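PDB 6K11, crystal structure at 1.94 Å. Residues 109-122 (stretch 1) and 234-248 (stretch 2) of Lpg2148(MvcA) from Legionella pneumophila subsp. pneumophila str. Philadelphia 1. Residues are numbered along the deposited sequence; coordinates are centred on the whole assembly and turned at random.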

# COMPACT_ATOMS: atom_id res chain seq x y z
N VAL A 109 -3.89 -22.28 -11.88
CA VAL A 109 -3.20 -21.52 -12.93
C VAL A 109 -1.74 -21.93 -13.01
O VAL A 109 -1.18 -22.10 -14.10
CB VAL A 109 -3.35 -20.01 -12.67
CG1 VAL A 109 -2.42 -19.22 -13.56
CG2 VAL A 109 -4.78 -19.57 -12.91
N LEU A 110 -1.09 -22.12 -11.86
CA LEU A 110 0.32 -22.49 -11.84
C LEU A 110 0.52 -23.93 -12.31
O LEU A 110 1.49 -24.22 -13.03
CB LEU A 110 0.89 -22.29 -10.43
CG LEU A 110 0.83 -20.86 -9.88
CD1 LEU A 110 1.36 -20.80 -8.44
CD2 LEU A 110 1.57 -19.88 -10.79
N GLU A 111 -0.37 -24.84 -11.90
CA GLU A 111 -0.27 -26.22 -12.36
C GLU A 111 -0.46 -26.33 -13.87
O GLU A 111 0.09 -27.25 -14.50
CB GLU A 111 -1.29 -27.09 -11.63
CG GLU A 111 -1.21 -26.99 -10.12
CD GLU A 111 -2.34 -27.73 -9.41
OE1 GLU A 111 -3.26 -28.22 -10.09
OE2 GLU A 111 -2.31 -27.78 -8.16
N ASN A 112 -1.21 -25.41 -14.48
CA ASN A 112 -1.43 -25.39 -15.92
C ASN A 112 -0.32 -24.69 -16.69
O ASN A 112 -0.54 -24.31 -17.85
CB ASN A 112 -2.77 -24.73 -16.23
CG ASN A 112 -3.89 -25.73 -16.43
OD1 ASN A 112 -4.18 -26.54 -15.55
ND2 ASN A 112 -4.52 -25.69 -17.60
N THR A 113 0.86 -24.49 -16.10
CA THR A 113 1.97 -23.82 -16.78
C THR A 113 3.22 -24.67 -16.65
O THR A 113 3.53 -25.17 -15.56
CB THR A 113 2.21 -22.42 -16.20
OG1 THR A 113 2.39 -22.51 -14.78
CG2 THR A 113 1.03 -21.51 -16.50
N ALA A 114 3.94 -24.83 -17.75
CA ALA A 114 5.13 -25.68 -17.77
C ALA A 114 6.25 -25.03 -16.97
O ALA A 114 6.77 -23.99 -17.39
CB ALA A 114 5.58 -25.92 -19.21
N PRO A 115 6.67 -25.61 -15.84
CA PRO A 115 7.70 -24.96 -15.01
C PRO A 115 9.01 -24.72 -15.75
O PRO A 115 9.73 -23.76 -15.44
CB PRO A 115 7.89 -25.93 -13.84
CG PRO A 115 7.31 -27.23 -14.32
CD PRO A 115 6.21 -26.88 -15.26
N SER A 116 9.35 -25.57 -16.72
CA SER A 116 10.58 -25.40 -17.48
C SER A 116 10.43 -24.40 -18.62
O SER A 116 11.44 -23.95 -19.18
CB SER A 116 11.02 -26.76 -18.03
OG SER A 116 9.89 -27.53 -18.38
N SER A 117 9.20 -24.03 -18.96
CA SER A 117 8.95 -23.26 -20.17
C SER A 117 8.42 -21.85 -19.92
O SER A 117 8.13 -21.14 -20.89
CB SER A 117 7.98 -24.02 -21.08
OG SER A 117 7.88 -23.41 -22.35
N THR A 118 8.28 -21.42 -18.67
CA THR A 118 7.61 -20.16 -18.40
C THR A 118 8.23 -19.43 -17.21
O THR A 118 8.77 -20.06 -16.29
CB THR A 118 6.11 -20.38 -18.17
OG1 THR A 118 5.42 -19.12 -18.24
CG2 THR A 118 5.86 -21.01 -16.82
N ASN A 119 8.19 -18.10 -17.27
CA ASN A 119 8.59 -17.23 -16.17
C ASN A 119 7.39 -16.37 -15.81
O ASN A 119 6.86 -15.65 -16.67
CB ASN A 119 9.77 -16.34 -16.56
CG ASN A 119 10.97 -17.14 -16.98
OD1 ASN A 119 11.74 -17.61 -16.14
ND2 ASN A 119 11.14 -17.31 -18.28
N LEU A 120 6.97 -16.43 -14.55
CA LEU A 120 5.71 -15.84 -14.11
C LEU A 120 5.96 -14.76 -13.08
O LEU A 120 6.78 -14.93 -12.17
CB LEU A 120 4.79 -16.91 -13.51
CG LEU A 120 4.32 -18.02 -14.46
CD1 LEU A 120 3.66 -19.15 -13.69
CD2 LEU A 120 3.38 -17.43 -15.49
N LEU A 121 5.22 -13.66 -13.20
CA LEU A 121 5.20 -12.59 -12.21
C LEU A 121 3.77 -12.47 -11.70
O LEU A 121 2.84 -12.30 -12.49
CB LEU A 121 5.68 -11.26 -12.80
CG LEU A 121 5.53 -10.03 -11.89
CD1 LEU A 121 6.46 -10.14 -10.69
CD2 LEU A 121 5.83 -8.74 -12.65
N ILE A 122 3.61 -12.56 -10.39
CA ILE A 122 2.32 -12.39 -9.74
C ILE A 122 2.39 -11.14 -8.87
O ILE A 122 3.35 -10.96 -8.11
CB ILE A 122 1.94 -13.62 -8.89
CG1 ILE A 122 2.22 -14.92 -9.65
CG2 ILE A 122 0.49 -13.51 -8.43
CD1 ILE A 122 2.19 -16.13 -8.74
N PHE A 234 2.60 -6.67 -2.81
CA PHE A 234 3.86 -7.38 -3.00
C PHE A 234 3.79 -8.15 -4.30
O PHE A 234 2.73 -8.27 -4.92
CB PHE A 234 4.22 -8.31 -1.82
CG PHE A 234 3.25 -9.45 -1.58
CD1 PHE A 234 2.07 -9.25 -0.87
CD2 PHE A 234 3.55 -10.75 -2.02
CE1 PHE A 234 1.19 -10.30 -0.62
CE2 PHE A 234 2.69 -11.80 -1.76
CZ PHE A 234 1.49 -11.58 -1.07
N THR A 235 4.93 -8.68 -4.71
CA THR A 235 5.01 -9.48 -5.92
C THR A 235 5.69 -10.79 -5.59
O THR A 235 6.40 -10.93 -4.59
CB THR A 235 5.75 -8.74 -7.05
OG1 THR A 235 7.03 -8.28 -6.57
CG2 THR A 235 4.95 -7.54 -7.52
N ILE A 236 5.45 -11.77 -6.45
CA ILE A 236 6.13 -13.05 -6.39
C ILE A 236 6.59 -13.37 -7.80
O ILE A 236 5.83 -13.20 -8.76
CB ILE A 236 5.22 -14.17 -5.84
CG1 ILE A 236 5.06 -14.04 -4.31
CG2 ILE A 236 5.81 -15.55 -6.18
CD1 ILE A 236 4.18 -15.10 -3.70
N TYR A 237 7.84 -13.81 -7.93
CA TYR A 237 8.42 -14.14 -9.22
C TYR A 237 8.76 -15.63 -9.22
O TYR A 237 9.40 -16.13 -8.29
CB TYR A 237 9.67 -13.29 -9.49
CG TYR A 237 10.40 -13.61 -10.77
CD1 TYR A 237 9.75 -13.57 -12.01
CD2 TYR A 237 11.75 -13.94 -10.75
CE1 TYR A 237 10.44 -13.86 -13.20
CE2 TYR A 237 12.44 -14.23 -11.92
CZ TYR A 237 11.78 -14.19 -13.14
OH TYR A 237 12.47 -14.49 -14.30
N ILE A 238 8.30 -16.33 -10.25
CA ILE A 238 8.53 -17.76 -10.38
C ILE A 238 9.30 -18.00 -11.68
O ILE A 238 8.71 -18.07 -12.76
CB ILE A 238 7.22 -18.56 -10.36
CG1 ILE A 238 6.41 -18.22 -9.10
CG2 ILE A 238 7.52 -20.06 -10.40
CD1 ILE A 238 4.92 -18.49 -9.23
N PRO A 239 10.62 -18.09 -11.62
CA PRO A 239 11.42 -18.26 -12.84
C PRO A 239 11.36 -19.70 -13.34
O PRO A 239 11.09 -20.65 -12.60
CB PRO A 239 12.84 -17.89 -12.39
CG PRO A 239 12.86 -18.21 -10.92
CD PRO A 239 11.47 -17.93 -10.42
N GLN A 240 11.62 -19.83 -14.65
CA GLN A 240 11.64 -21.15 -15.27
C GLN A 240 12.69 -22.04 -14.62
O GLN A 240 13.76 -21.59 -14.20
CB GLN A 240 11.92 -21.03 -16.77
CG GLN A 240 13.28 -20.45 -17.05
CD GLN A 240 13.52 -20.15 -18.52
OE1 GLN A 240 13.97 -19.05 -18.87
NE2 GLN A 240 13.21 -21.13 -19.38
N THR A 241 12.37 -23.33 -14.54
CA THR A 241 13.30 -24.33 -14.05
C THR A 241 14.20 -24.83 -15.18
O THR A 241 13.88 -24.71 -16.36
CB THR A 241 12.55 -25.51 -13.42
OG1 THR A 241 11.62 -26.04 -14.38
CG2 THR A 241 11.79 -25.07 -12.18
N LEU A 242 15.34 -25.39 -14.78
CA LEU A 242 16.20 -26.15 -15.68
C LEU A 242 15.93 -27.63 -15.47
O LEU A 242 15.88 -28.10 -14.33
CB LEU A 242 17.68 -25.85 -15.43
CG LEU A 242 18.31 -24.58 -15.99
CD1 LEU A 242 19.77 -24.51 -15.56
CD2 LEU A 242 18.18 -24.53 -17.51
N GLY A 243 15.74 -28.36 -16.57
CA GLY A 243 15.58 -29.80 -16.47
C GLY A 243 14.41 -30.18 -15.59
O GLY A 243 13.30 -29.65 -15.72
N GLU A 244 14.66 -31.10 -14.66
CA GLU A 244 13.64 -31.62 -13.76
C GLU A 244 13.64 -30.95 -12.40
O GLU A 244 13.08 -31.49 -11.44
CB GLU A 244 13.82 -33.14 -13.60
CG GLU A 244 13.65 -33.92 -14.89
CD GLU A 244 12.34 -33.61 -15.60
OE1 GLU A 244 11.28 -33.88 -15.00
OE2 GLU A 244 12.38 -33.10 -16.73
N SER A 245 14.25 -29.76 -12.29
CA SER A 245 14.45 -29.14 -10.99
C SER A 245 13.13 -28.62 -10.43
O SER A 245 12.24 -28.23 -11.18
CB SER A 245 15.46 -28.00 -11.11
OG SER A 245 16.73 -28.49 -11.51
N PRO A 246 12.98 -28.61 -9.10
CA PRO A 246 11.70 -28.18 -8.51
C PRO A 246 11.47 -26.68 -8.71
O PRO A 246 12.40 -25.87 -8.67
CB PRO A 246 11.86 -28.53 -7.03
CG PRO A 246 13.34 -28.53 -6.79
CD PRO A 246 13.95 -29.03 -8.08
N ARG A 247 10.21 -26.33 -8.93
CA ARG A 247 9.84 -24.93 -9.14
C ARG A 247 9.97 -24.15 -7.83
O ARG A 247 9.63 -24.65 -6.76
CB ARG A 247 8.42 -24.86 -9.69
CG ARG A 247 7.71 -23.54 -9.49
CD ARG A 247 6.35 -23.60 -10.15
NE ARG A 247 6.41 -23.19 -11.55
CZ ARG A 247 5.38 -23.25 -12.39
NH1 ARG A 247 4.21 -23.73 -11.97
NH2 ARG A 247 5.51 -22.85 -13.64
N GLN A 248 10.51 -22.93 -7.93
CA GLN A 248 10.77 -22.08 -6.77
C GLN A 248 10.12 -20.72 -6.99
O GLN A 248 10.02 -20.25 -8.12
CB GLN A 248 12.28 -21.89 -6.51
CG GLN A 248 13.10 -23.16 -6.52
CD GLN A 248 12.97 -23.95 -5.23
OE1 GLN A 248 12.38 -23.48 -4.26
NE2 GLN A 248 13.54 -25.15 -5.22
O HOH W 1 8.95 -22.61 -13.01
O HOH W 2 7.20 -20.27 -13.96

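The contact between these stretches illustrates a general principle: a short antiparallel strand pairing is prolonged, where its regular ladder ends, by mixed backbone and side-chain hydrogen bonds. In the ladder, Leu120 N donates to Ile238 O (3.0 Å) and Ile238 N to Leu120 O (2.8 Å); Ile122 and Ile236 repeat the exchange, N to O, at 2.8 Å in both directions. Between them Leu121 faces Tyr237 as a non-hydrogen-bonded pair. Leu120, Ile122, Ile236 and Ile238 share one face of the sheet, where branched aliphatic chains suit a buried, apolar setting: Ile238 CD1 lies 3.6 Å from Ile122 CD1 and 3.9 Å from Leu110 CD2, tying the helix end to the sheet.

Beyond the ladder, Asn119 OD1 takes the place of a backbone carbonyl, accepting from Gln240 N at 2.7 Å, and Thr241 N donates to Pro115 O at 2.8 Å. Arg247, extended through chi2, reaches the helix end and the loop after it. Arg247 NH1 donates to Leu110 O (3.0 Å) and Arg247 NH2 weakly to Thr113 OG1 (3.3 Å), while Pro115 CB covers one guanidinium face. Arginine suits this place because its planar group offers several donors to clustered oxygens; one water, accepting from Arg247 NE at 3.0 Å, also links Pro115 O (2.8 Å) and Pro239 O (2.9 Å).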